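Local coordinates for COG1633: Uncharacterized conserved protein (Magnetospirillum magnetotacticum, PDB 2OH3) that is of unknown function but binds a zinc ion inside a rubrerythrin-like four-helix bundle of the ferritin superfamily, at residues Asn104-Met109 and Glu137-Leu142; Tyr111-Ala116 and Asp130-Glu135; Tyr74-Pro79 and Leu98-Asp103. All coordinates share one frame; numbering follows the deposited sequence. Where two conformers were deposited one is given.

Interaction 1: Asn104-Met109 and Glu137-Leu142; sequences NEIRGM and EHVVAL. With ZN (zinc ion), chain B.
Glu105 and His138 bind the zinc of this ferritin-like four-helix bundle from two of its helices, 94-118 and 122-148. These run antiparallel here, at 161° with the segment axes 9.3 Å apart. Glu105 OE1 binds the zinc at 2.0 Å, while its OE2 stands further off and is hydrogen-bonded to Tyr24. His138 supplies ND1 at 2.1 Å, and in one of its two conformers Glu134 accepts a hydrogen bond from His138 NE2. Glu135 adds its own oxygen, completing with His138 the Glu-x-x-His pattern familiar from ferritin-like metal sites. The Glu105 carboxylate plane stands 76° from the imidazole plane, and Glu105 OE1 sits at the ring edge, 3.3 Å from His138 CB. A long, flexible glutamate suits this place: its chain bends at chi2 (-74°), swinging CD round to the metal. The aliphatic part of that chain is packed from the other helix, where Glu105 CG lies 3.7 Å from Leu142 CD1. Beyond it, branched residues pack across the helix interface, where Val139 crosses Ile106 at about a right angle and Val139 CG2 lies 3.7 Å from Ile106 CG1.

Interaction 2: Tyr111-Ala116 and Asp130-Glu135; sequences YYKEAA and DFAAEE. With ZN (zinc ion), chain B.
Tyr112 turns the face of its ring to Phe131 across an antiparallel helix pair of the four-helix bundle, a T-shaped contact in which Phe131 supplies the edge. The ring planes stand at 82° and the centroids are 5.3 Å apart. Phe131 meets the phenol twice: its CB sits over the middle of the ring, 3.7 Å from the centroid in a CH-pi contact, and its CD2 comes to 3.6 Å from Tyr112 CE1, towards the rim. The Phe131 CG lies anti to its carbonyl carbon, beside the backbone N (chi1 -70°). Aromatic residues suit this layer, since one broad face can receive both a methylene and a ring edge. The rim of the same phenol takes Glu135, whose CG packs 3.9 Å from Tyr112 CE2, near the ring plane. Thus the aliphatic part of a metal ligand lies against the edge of the tyrosine while its carboxylate goes on to the zinc, bound through Glu135 OE1 at 1.9 Å. Helix 6-33 also touches Tyr112 through Ala13 and Leu16, and His53 of helix 37-61 meets Phe131 edge-to-face, so all four helices converge on this layer. Ala132 is small enough to let the backbones close in: its CA is 5.2 Å from that of Tyr112, and the segment axes approach to 8.2 Å. Its methyl fits between two side chains of the facing helix, with Ala132 CB against Tyr112 CB and 3.6 Å from Lys113 CG.

Interaction 3: Tyr74-Pro79 and Leu98-Asp103; sequences YRWKTP and LRYARD
The Tyr100 ring lies between Trp76 and Pro79, which approach from opposite sides of its plane, while Lys77 O sits at its edge. The indole turns an edge to the phenol in an offset edge-to-face pair, planes 71° apart, with Trp76 CE3 3.6 Å from Tyr100 CE2. On the other side Pro79 CB makes an off-centre CH-pi contact, 4.3 Å from the centroid of the Tyr100 ring. In the ring plane Tyr100 OH donates a hydrogen bond of 3.1 Å to Lys77 O, nearly in line with the carbonyl (160°). Here the connection between helices 37-61 and 94-118 of the ferritin-like bundle, polyproline-II-like in its torsions at 75-78, is fastened to helix 94-118, with the indole also against helix 6-33. Tyr100 CG lies anti to the backbone N (chi1 174°), on the side of the loop, and tyrosine suits because its long, flat side chain offers packing on both sides and a hydroxyl at its end. An alanine here would probably leave Lys77 O without its donor and open a gap between Trp76 and Pro79. Neighbouring Arg75 makes a salt bridge to Glu19 of the second subunit. The small Ala101 lets the indole lie close to the helix backbone, Trp76 CZ3 standing 3.9 Å from Ala101 CA.

Overall arrangement
From the N terminus, helices 6-33 and 37-61 come first, and the chain then enters the long connection carrying 74-79. Interaction 3 closes the first loop by fastening that connection to helix 94-118. Further along the same helix, interaction 1 opens at 104-109 and closes at 137-142, enclosing interaction 2, the inner contact of the helical hairpin formed with helix 122-148. Interaction 3 precedes both in series, and no loops cross. Interactions 1 and 2 share the zinc, where Glu105 OE1 and Glu135 OE1 lie 2.8 Å apart. Interactions 1 and 3 meet through Asn104 OD1 and Lys77 N, probably hydrogen-bonded at 3.0 Å, whereas interactions 2 and 3 do not touch.

Interaction 1: Asn104-Met109 and Glu137-Leu142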
# COMPACT_ATOMS: atom_id res chain seq x y z
N ASN A 104 8.00 9.88 -0.34
CA ASN A 104 8.38 8.51 -0.58
C ASN A 104 9.73 8.31 -1.23
O ASN A 104 10.38 7.31 -0.98
CB ASN A 104 7.23 7.85 -1.30
CG ASN A 104 6.04 7.74 -0.41
OD1 ASN A 104 6.06 6.95 0.51
ND2 ASN A 104 5.02 8.60 -0.63
N GLU A 105 10.19 9.26 -2.04
CA GLU A 105 11.56 9.28 -2.52
C GLU A 105 12.51 9.33 -1.35
O GLU A 105 13.50 8.64 -1.35
CB GLU A 105 11.82 10.53 -3.38
CG GLU A 105 11.23 10.51 -4.77
CD GLU A 105 11.98 9.61 -5.69
OE1 GLU A 105 13.15 9.34 -5.42
OE2 GLU A 105 11.41 9.17 -6.71
N ILE A 106 12.20 10.21 -0.39
CA ILE A 106 12.99 10.36 0.83
C ILE A 106 13.03 9.09 1.69
O ILE A 106 14.09 8.71 2.20
CB ILE A 106 12.48 11.52 1.71
CG1 ILE A 106 12.74 12.87 1.04
CG2 ILE A 106 13.21 11.52 3.06
CD1 ILE A 106 12.14 14.09 1.81
N ARG A 107 11.89 8.43 1.85
CA ARG A 107 11.86 7.15 2.55
C ARG A 107 12.76 6.12 1.85
O ARG A 107 13.49 5.40 2.50
CB ARG A 107 10.43 6.63 2.70
CG ARG A 107 9.62 7.46 3.67
CD ARG A 107 8.17 6.99 3.88
NE ARG A 107 7.38 8.07 4.46
N GLY A 108 12.73 6.05 0.53
CA GLY A 108 13.60 5.12 -0.16
C GLY A 108 15.07 5.46 0.04
O GLY A 108 15.86 4.59 0.33
N MSE A 109 15.42 6.75 -0.09
CA MSE A 109 16.77 7.23 0.15
C MSE A 109 17.25 6.81 1.49
O MSE A 109 18.39 6.34 1.64
CB MSE A 109 16.82 8.76 0.11
CG MSE A 109 18.20 9.35 0.12
SE MSE A 109 18.10 11.25 0.42
CE MSE A 109 17.36 11.28 2.13
N GLU A 137 19.34 12.91 -5.50
CA GLU A 137 19.20 13.81 -6.64
C GLU A 137 17.74 13.93 -7.02
O GLU A 137 17.33 14.95 -7.53
CB GLU A 137 19.97 13.30 -7.84
CG GLU A 137 21.43 13.40 -7.67
CD GLU A 137 22.16 12.81 -8.87
OE1 GLU A 137 22.22 13.49 -9.91
OE2 GLU A 137 22.65 11.66 -8.77
N HIS A 138 16.95 12.88 -6.80
CA HIS A 138 15.51 12.95 -7.12
C HIS A 138 14.76 13.87 -6.19
O HIS A 138 13.88 14.62 -6.61
CB HIS A 138 14.87 11.59 -7.07
CG HIS A 138 15.44 10.64 -8.06
ND1 HIS A 138 15.11 9.30 -8.09
CD2 HIS A 138 16.32 10.83 -9.07
CE1 HIS A 138 15.77 8.71 -9.07
NE2 HIS A 138 16.49 9.61 -9.69
N VAL A 139 15.14 13.83 -4.92
CA VAL A 139 14.53 14.68 -3.92
C VAL A 139 14.82 16.12 -4.28
O VAL A 139 13.91 16.93 -4.33
CB VAL A 139 15.04 14.34 -2.50
CG1 VAL A 139 14.49 15.30 -1.48
CG2 VAL A 139 14.63 12.91 -2.15
N VAL A 140 16.08 16.43 -4.58
CA VAL A 140 16.46 17.79 -4.95
C VAL A 140 15.69 18.27 -6.18
O VAL A 140 15.22 19.39 -6.19
CB VAL A 140 17.98 17.87 -5.20
CG1 VAL A 140 18.36 19.21 -5.85
CG2 VAL A 140 18.75 17.67 -3.88
N ALA A 141 15.56 17.42 -7.20
CA ALA A 141 14.78 17.76 -8.39
C ALA A 141 13.29 18.06 -8.09
O ALA A 141 12.72 19.03 -8.59
CB ALA A 141 14.89 16.65 -9.41
N LEU A 142 12.67 17.22 -7.27
CA LEU A 142 11.28 17.45 -6.83
C LEU A 142 11.14 18.73 -5.99
O LEU A 142 10.14 19.43 -6.13
CB LEU A 142 10.72 16.24 -6.07
CG LEU A 142 10.51 14.96 -6.91
CD1 LEU A 142 10.28 13.80 -6.05
CD2 LEU A 142 9.36 15.09 -7.89
ZN ZN B . 13.97 8.17 -6.79

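Interaction 2: Tyr111-Ala116 and Asp130-Glu135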
# COMPACT_ATOMS: atom_id res chain seq x y z
N TYR A 111 16.20 4.35 3.42
CA TYR A 111 16.50 2.90 3.45
C TYR A 111 17.88 2.55 2.90
O TYR A 111 18.65 1.76 3.48
CB TYR A 111 15.47 2.06 2.68
CG TYR A 111 15.99 0.62 2.57
CD1 TYR A 111 15.94 -0.23 3.66
CD2 TYR A 111 16.62 0.18 1.43
CE1 TYR A 111 16.48 -1.51 3.60
CE2 TYR A 111 17.15 -1.14 1.35
CZ TYR A 111 17.06 -1.96 2.42
OH TYR A 111 17.58 -3.23 2.38
N TYR A 112 18.19 3.11 1.75
CA TYR A 112 19.50 2.89 1.17
C TYR A 112 20.63 3.40 2.07
O TYR A 112 21.61 2.71 2.26
CB TYR A 112 19.57 3.52 -0.20
CG TYR A 112 18.69 2.82 -1.24
CD1 TYR A 112 18.67 1.44 -1.37
CD2 TYR A 112 17.87 3.56 -2.08
CE1 TYR A 112 17.84 0.81 -2.36
CE2 TYR A 112 17.05 2.98 -3.02
CZ TYR A 112 17.05 1.60 -3.18
OH TYR A 112 16.21 1.04 -4.14
N LYS A 113 20.50 4.60 2.62
CA LYS A 113 21.54 5.12 3.51
C LYS A 113 21.75 4.27 4.76
O LYS A 113 22.87 4.10 5.24
CB LYS A 113 21.16 6.52 3.96
CG LYS A 113 21.29 7.58 2.89
CD LYS A 113 20.71 8.91 3.37
CE LYS A 113 21.52 9.56 4.45
NZ LYS A 113 22.89 9.86 3.95
N GLU A 114 20.64 3.80 5.31
CA GLU A 114 20.66 2.98 6.53
C GLU A 114 21.31 1.61 6.26
O GLU A 114 22.07 1.11 7.08
CB GLU A 114 19.20 2.80 7.00
CG GLU A 114 19.01 2.37 8.42
CD GLU A 114 19.38 3.45 9.40
OE1 GLU A 114 19.34 4.66 9.03
OE2 GLU A 114 19.73 3.09 10.55
N ALA A 115 21.01 1.03 5.10
CA ALA A 115 21.61 -0.23 4.71
C ALA A 115 23.11 -0.06 4.49
O ALA A 115 23.91 -0.84 5.02
CB ALA A 115 20.94 -0.75 3.46
N ALA A 116 23.51 0.96 3.76
CA ALA A 116 24.94 1.21 3.53
C ALA A 116 25.75 1.43 4.84
O ALA A 116 26.90 1.03 4.94
CB ALA A 116 25.11 2.40 2.60
N ASP A 130 25.57 4.29 -3.53
CA ASP A 130 25.30 4.68 -4.89
C ASP A 130 23.83 4.96 -5.04
O ASP A 130 23.47 6.02 -5.56
CB ASP A 130 25.76 3.59 -5.87
CG ASP A 130 27.28 3.52 -6.02
OD1 ASP A 130 28.01 4.42 -5.54
OD2 ASP A 130 27.76 2.55 -6.62
N PHE A 131 22.99 4.04 -4.57
CA PHE A 131 21.54 4.18 -4.76
C PHE A 131 20.99 5.37 -3.96
O PHE A 131 20.15 6.10 -4.46
CB PHE A 131 20.77 2.92 -4.35
CG PHE A 131 20.96 1.73 -5.29
CD1 PHE A 131 21.84 1.77 -6.37
CD2 PHE A 131 20.32 0.56 -5.02
CE1 PHE A 131 22.04 0.64 -7.18
CE2 PHE A 131 20.50 -0.56 -5.81
CZ PHE A 131 21.38 -0.52 -6.88
N ALA A 132 21.48 5.56 -2.73
CA ALA A 132 21.09 6.72 -1.90
C ALA A 132 21.44 8.07 -2.54
O ALA A 132 20.64 9.00 -2.48
CB ALA A 132 21.75 6.63 -0.60
N ALA A 133 22.64 8.18 -3.13
CA ALA A 133 23.06 9.40 -3.80
C ALA A 133 22.13 9.74 -4.96
O ALA A 133 21.78 10.91 -5.16
CB ALA A 133 24.52 9.29 -4.29
N GLU A 134 21.75 8.74 -5.75
CA GLU A 134 20.81 8.99 -6.84
C GLU A 134 19.40 9.35 -6.34
O GLU A 134 18.77 10.24 -6.90
CB GLU A 134 20.76 7.81 -7.82
CG GLU A 134 19.80 7.99 -9.00
CD GLU A 134 20.33 8.83 -10.15
OE1 GLU A 134 21.56 8.99 -10.30
OE2 GLU A 134 19.49 9.31 -10.94
N GLU A 135 18.91 8.69 -5.31
CA GLU A 135 17.60 9.03 -4.81
C GLU A 135 17.61 10.44 -4.30
O GLU A 135 16.63 11.15 -4.47
CB GLU A 135 17.13 8.03 -3.75
CG GLU A 135 16.97 6.63 -4.37
CD GLU A 135 16.09 6.68 -5.61
OE1 GLU A 135 15.04 7.30 -5.52
OE2 GLU A 135 16.46 6.15 -6.68
ZN ZN B . 13.97 8.17 -6.79

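Interaction 3: Tyr74-Pro79 and Leu98-Asp103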
# COMPACT_ATOMS: atom_id res chain seq x y z
N TYR A 74 8.14 -1.92 1.89
CA TYR A 74 8.49 -1.28 0.62
C TYR A 74 7.39 -0.37 0.06
O TYR A 74 7.70 0.49 -0.73
CB TYR A 74 8.95 -2.32 -0.44
CG TYR A 74 7.84 -3.29 -0.78
CD1 TYR A 74 6.85 -2.93 -1.70
CD2 TYR A 74 7.71 -4.54 -0.15
CE1 TYR A 74 5.81 -3.75 -1.98
CE2 TYR A 74 6.64 -5.40 -0.47
CZ TYR A 74 5.71 -4.97 -1.39
OH TYR A 74 4.64 -5.72 -1.75
N ARG A 75 6.13 -0.57 0.43
CA ARG A 75 5.05 0.29 -0.09
C ARG A 75 5.23 1.76 0.28
O ARG A 75 5.63 2.10 1.39
CB ARG A 75 3.69 -0.17 0.40
CG ARG A 75 3.12 -1.34 -0.31
CD ARG A 75 1.75 -1.61 0.19
NE ARG A 75 1.07 -2.58 -0.65
CZ ARG A 75 -0.21 -2.88 -0.53
NH1 ARG A 75 -0.91 -2.40 0.46
NH2 ARG A 75 -0.76 -3.76 -1.36
N TRP A 76 4.89 2.66 -0.64
CA TRP A 76 4.71 4.06 -0.28
C TRP A 76 3.69 4.21 0.83
O TRP A 76 2.72 3.43 0.94
CB TRP A 76 4.27 4.87 -1.50
CG TRP A 76 5.35 5.08 -2.51
CD1 TRP A 76 6.48 4.30 -2.71
CD2 TRP A 76 5.39 6.10 -3.51
NE1 TRP A 76 7.21 4.81 -3.77
CE2 TRP A 76 6.56 5.89 -4.28
CE3 TRP A 76 4.56 7.17 -3.83
CZ2 TRP A 76 6.93 6.74 -5.31
CZ3 TRP A 76 4.92 8.01 -4.86
CH2 TRP A 76 6.10 7.79 -5.59
N LYS A 77 3.91 5.21 1.68
CA LYS A 77 3.01 5.53 2.80
C LYS A 77 1.68 5.94 2.19
O LYS A 77 1.63 6.48 1.12
CB LYS A 77 3.60 6.68 3.64
CG LYS A 77 3.31 6.67 5.13
CD LYS A 77 3.28 8.13 5.74
CE LYS A 77 2.96 8.17 7.25
NZ LYS A 77 3.97 7.48 8.16
N THR A 78 0.57 5.65 2.85
CA THR A 78 -0.72 6.09 2.31
C THR A 78 -0.76 7.62 2.51
O THR A 78 -0.26 8.12 3.52
CB THR A 78 -1.95 5.37 2.96
OG1 THR A 78 -2.01 5.66 4.35
CG2 THR A 78 -1.90 3.83 2.75
N PRO A 79 -1.33 8.36 1.56
CA PRO A 79 -1.35 9.83 1.63
C PRO A 79 -2.38 10.32 2.67
O PRO A 79 -3.10 9.51 3.22
CB PRO A 79 -1.76 10.23 0.22
CG PRO A 79 -2.62 9.09 -0.27
CD PRO A 79 -2.00 7.86 0.34
N LEU A 98 3.32 16.06 -6.03
CA LEU A 98 4.75 16.21 -5.98
C LEU A 98 5.28 16.01 -4.56
O LEU A 98 6.34 15.43 -4.38
CB LEU A 98 5.17 17.59 -6.45
CG LEU A 98 5.17 18.01 -7.90
CD1 LEU A 98 5.28 19.55 -8.01
CD2 LEU A 98 6.31 17.34 -8.66
N ARG A 99 4.59 16.58 -3.57
CA ARG A 99 4.99 16.42 -2.18
C ARG A 99 4.85 14.98 -1.71
O ARG A 99 5.65 14.53 -0.93
CB ARG A 99 4.16 17.33 -1.29
CG ARG A 99 4.68 18.79 -1.36
CD ARG A 99 4.27 19.69 -0.20
NE ARG A 99 4.86 19.37 1.09
CZ ARG A 99 6.16 19.46 1.42
NH1 ARG A 99 7.10 19.83 0.54
NH2 ARG A 99 6.53 19.15 2.66
N TYR A 100 3.80 14.30 -2.16
CA TYR A 100 3.58 12.88 -1.85
C TYR A 100 4.73 12.07 -2.44
O TYR A 100 5.35 11.16 -1.80
CB TYR A 100 2.23 12.43 -2.46
CG TYR A 100 1.94 10.94 -2.34
CD1 TYR A 100 1.94 10.33 -1.09
CD2 TYR A 100 1.66 10.17 -3.45
CE1 TYR A 100 1.70 8.98 -0.96
CE2 TYR A 100 1.41 8.81 -3.32
CZ TYR A 100 1.43 8.23 -2.06
OH TYR A 100 1.17 6.90 -1.90
N ALA A 101 5.04 12.37 -3.68
CA ALA A 101 6.13 11.64 -4.37
C ALA A 101 7.44 11.89 -3.66
O ALA A 101 8.19 10.97 -3.35
CB ALA A 101 6.24 12.08 -5.84
N ARG A 102 7.71 13.15 -3.35
CA ARG A 102 8.90 13.49 -2.60
C ARG A 102 9.06 12.77 -1.25
O ARG A 102 10.16 12.34 -0.92
CB ARG A 102 8.93 14.99 -2.37
CG ARG A 102 10.21 15.45 -1.71
CD ARG A 102 10.06 16.91 -1.37
NE ARG A 102 11.16 17.33 -0.53
CZ ARG A 102 11.06 17.60 0.77
NH1 ARG A 102 9.90 17.48 1.41
NH2 ARG A 102 12.16 17.97 1.43
N ASP A 103 8.00 12.75 -0.43
CA ASP A 103 7.99 11.98 0.82
C ASP A 103 8.48 10.55 0.69
O ASP A 103 9.30 10.07 1.46
CB ASP A 103 6.57 11.92 1.37
CG ASP A 103 6.19 13.15 2.12
OD1 ASP A 103 7.08 14.04 2.30
OD2 ASP A 103 4.99 13.26 2.46